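Long-range contact in lysyl-trna-dependent l-ysyl-phosphatidylgycerol synthase (Bacillus licheniformis, PDB 4V36), which probably transfers lysine from lysyl-tRNA to phosphatidylglycerol, making the lysyl-phosphatidylglycerol linked to bacterial resistance: residues S45-A50 with E71-L76. Sequence-based numbering, arbitrary orientation.
Sequences SSDGNA and EDSFPL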
ATOM      1  N   SER A  45      13.934  -9.737 -14.865  1.00 39.23           N
ATOM      2  CA  SER A  45      14.370 -11.074 -15.244  1.00 43.47           C
ATOM      3  C   SER A  45      14.975 -11.059 -16.642  1.00 51.74           C
ATOM      4  O   SER A  45      14.725 -10.142 -17.424  1.00 54.77           O
ATOM      5  CB  SER A  45      13.202 -12.060 -15.180  1.00 40.22           C
ATOM      6  OG  SER A  45      12.143 -11.652 -16.029  1.00 46.58           O
ATOM      7  N   SER A  46      15.772 -12.077 -16.949  1.00 57.28           N
ATOM      8  CA  SER A  46      16.388 -12.198 -18.266  1.00 61.59           C
ATOM      9  C   SER A  46      15.325 -12.373 -19.345  1.00 59.01           C
ATOM     10  O   SER A  46      15.525 -11.994 -20.499  1.00 59.27           O
ATOM     11  CB  SER A  46      17.370 -13.370 -18.293  1.00 69.19           C
ATOM     12  OG  SER A  46      16.724 -14.582 -17.949  1.00 74.40           O
ATOM     13  N   ASP A  47      14.192 -12.950 -18.957  1.00 58.69           N
ATOM     14  CA  ASP A  47      13.062 -13.123 -19.860  1.00 55.78           C
ATOM     15  C   ASP A  47      12.450 -11.773 -20.225  1.00 57.03           C
ATOM     16  O   ASP A  47      11.910 -11.598 -21.317  1.00 58.55           O
ATOM     17  CB  ASP A  47      12.008 -14.031 -19.223  1.00 59.50           C
ATOM     18  CG  ASP A  47      10.848 -14.322 -20.151  1.00 78.33           C
ATOM     19  OD1 ASP A  47      11.058 -14.340 -21.382  1.00 89.87           O
ATOM     20  OD2 ASP A  47       9.725 -14.534 -19.647  1.00 80.16           O
ATOM     21  N   GLY A  48      12.542 -10.820 -19.301  1.00 59.56           N
ATOM     22  CA  GLY A  48      12.008  -9.489 -19.521  1.00 59.32           C
ATOM     23  C   GLY A  48      10.512  -9.416 -19.291  1.00 58.31           C
ATOM     24  O   GLY A  48       9.854  -8.465 -19.715  1.00 59.87           O
ATOM     25  N   ASN A  49       9.971 -10.424 -18.615  1.00 53.31           N
ATOM     26  CA  ASN A  49       8.537 -10.493 -18.360  1.00 51.17           C
ATOM     27  C   ASN A  49       8.185 -10.314 -16.885  1.00 45.25           C
ATOM     28  O   ASN A  49       7.014 -10.163 -16.536  1.00 45.32           O
ATOM     29  CB  ASN A  49       7.974 -11.826 -18.860  1.00 56.72           C
ATOM     30  CG  ASN A  49       8.101 -11.989 -20.363  1.00 57.94           C
ATOM     31  OD1 ASN A  49       8.896 -11.308 -21.010  1.00 61.84           O
ATOM     32  ND2 ASN A  49       7.317 -12.900 -20.927  1.00 55.65           N
ATOM     33  N   ALA A  50       9.197 -10.330 -16.024  1.00 41.15           N
ATOM     34  CA  ALA A  50       8.972 -10.236 -14.585  1.00 33.59           C
ATOM     35  C   ALA A  50       9.899  -9.218 -13.925  1.00 36.00           C
ATOM     36  O   ALA A  50      10.973  -8.913 -14.444  1.00 42.28           O
ATOM     37  CB  ALA A  50       9.140 -11.599 -13.939  1.00 36.09           C
ATOM     38  N   GLU A  71       3.035 -14.084 -14.537  1.00 47.93           N
ATOM     39  CA  GLU A  71       3.204 -15.035 -13.441  1.00 48.98           C
ATOM     40  C   GLU A  71       3.996 -16.274 -13.849  1.00 52.77           C
ATOM     41  O   GLU A  71       4.557 -16.967 -13.000  1.00 57.59           O
ATOM     42  CB  GLU A  71       1.839 -15.455 -12.895  1.00 54.54           C
ATOM     43  CG  GLU A  71       0.976 -14.297 -12.419  1.00 66.34           C
ATOM     44  CD  GLU A  71      -0.338 -14.759 -11.822  1.00 76.22           C
ATOM     45  OE1 GLU A  71      -0.521 -15.984 -11.662  1.00 77.05           O
ATOM     46  OE2 GLU A  71      -1.187 -13.897 -11.511  1.00 81.75           O
ATOM     47  N   ASP A  72       4.042 -16.552 -15.148  1.00 50.17           N
ATOM     48  CA  ASP A  72       4.765 -17.713 -15.652  1.00 56.03           C
ATOM     49  C   ASP A  72       6.275 -17.503 -15.579  1.00 49.14           C
ATOM     50  O   ASP A  72       7.048 -18.457 -15.658  1.00 42.69           O
ATOM     51  CB  ASP A  72       4.345 -18.024 -17.090  1.00 68.39           C
ATOM     52  CG  ASP A  72       2.884 -18.417 -17.198  1.00 79.60           C
ATOM     53  OD1 ASP A  72       2.341 -18.966 -16.216  1.00 74.17           O
ATOM     54  OD2 ASP A  72       2.280 -18.175 -18.264  1.00 90.36           O
ATOM     55  N   SER A  73       6.689 -16.249 -15.429  1.00 45.40           N
ATOM     56  CA  SER A  73       8.104 -15.919 -15.324  1.00 45.68           C
ATOM     57  C   SER A  73       8.512 -15.653 -13.878  1.00 42.12           C
ATOM     58  O   SER A  73       9.668 -15.329 -13.602  1.00 43.75           O
ATOM     59  CB  SER A  73       8.437 -14.705 -16.195  1.00 52.10           C
ATOM     60  OG  SER A  73       8.233 -14.988 -17.568  1.00 56.35           O
ATOM     61  N   PHE A  74       7.560 -15.790 -12.960  1.00 35.59           N
ATOM     62  CA  PHE A  74       7.823 -15.557 -11.541  1.00 33.62           C
ATOM     63  C   PHE A  74       8.847 -16.530 -10.938  1.00 35.80           C
ATOM     64  O   PHE A  74       9.714 -16.101 -10.179  1.00 36.94           O
ATOM     65  CB  PHE A  74       6.522 -15.612 -10.729  1.00 34.45           C
ATOM     66  CG  PHE A  74       5.662 -14.385 -10.867  1.00 32.29           C
ATOM     67  CD1 PHE A  74       6.012 -13.365 -11.736  1.00 27.18           C
ATOM     68  CD2 PHE A  74       4.508 -14.248 -10.113  1.00 32.78           C
ATOM     69  CE1 PHE A  74       5.222 -12.238 -11.860  1.00 33.71           C
ATOM     70  CE2 PHE A  74       3.715 -13.122 -10.230  1.00 28.63           C
ATOM     71  CZ  PHE A  74       4.072 -12.117 -11.106  1.00 31.37           C
ATOM     72  N   PRO A  75       8.753 -17.839 -11.252  1.00 36.58           N
ATOM     73  CA  PRO A  75       9.809 -18.711 -10.721  1.00 37.27           C
ATOM     74  C   PRO A  75      11.193 -18.355 -11.258  1.00 40.05           C
ATOM     75  O   PRO A  75      12.188 -18.542 -10.560  1.00 44.33           O
ATOM     76  CB  PRO A  75       9.388 -20.106 -11.199  1.00 32.19           C
ATOM     77  CG  PRO A  75       7.923 -20.011 -11.386  1.00 31.29           C
ATOM     78  CD  PRO A  75       7.683 -18.624 -11.899  1.00 31.46           C
ATOM     79  N   LEU A  76      11.245 -17.839 -12.482  1.00 44.29           N
ATOM     80  CA  LEU A  76      12.512 -17.487 -13.111  1.00 43.42           C
ATOM     81  C   LEU A  76      13.169 -16.280 -12.445  1.00 39.07           C
ATOM     82  O   LEU A  76      14.361 -16.305 -12.143  1.00 37.36           O
ATOM     83  CB  LEU A  76      12.307 -17.211 -14.601  1.00 44.15           C
ATOM     84  CG  LEU A  76      13.548 -16.769 -15.379  1.00 45.01           C
ATOM     85  CD1 LEU A  76      14.653 -17.809 -15.271  1.00 45.15           C
ATOM     86  CD2 LEU A  76      13.202 -16.504 -16.833  1.00 49.50           C
TER
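Ser73 overlaps Asp47, Asn49 and Ala50 of the turn 45-50, the connection of a β-hairpin between strands 41-44 and 50-57 at the edge of the mixed sheet of this acetyltransferase-clan fold. The example illustrates how a hairpin turn can be tied to the segment leading into a helix, here 74-87, by a side-chain hydrogen bond flanked by carbon contacts. Ser73 OG, anti to its own carbonyl carbon (chi1 -64°), donates to Asp47 OD2 at 2.6 Å and meets that oxygen nearly in line with its C-O bond. In Asp47, chi1 of -176° carries CG anti to the backbone N, and chi2 of 30° then sets the carboxylate, with OD2 turned to the serine. On the same hydroxyl, Asn49 CB rests 3.4 Å from Ser73 OG, while Ala50 CB packs 3.9 Å from Ser73 CB and also touches the edge of the Phe74 ring near its plane. Leu76 packs alongside, its CD2 3.6 Å from Asp47 CB and more loosely against Ser46 OG. The Ser46 hydroxyl is itself hydrogen-bonded to Glu80, one turn further along the helix, which adds a second polar link between turn and helix. Within the turn, Ala50 N donates to Ser45 OG at 3.2 Å, bracing its two ends beside the backbone bond from Ser45 N to Ala50 O. Within 71-76, one face of the Phe74 ring is covered by Glu71 CA, 3.4 Å above the ring plane and over its centre.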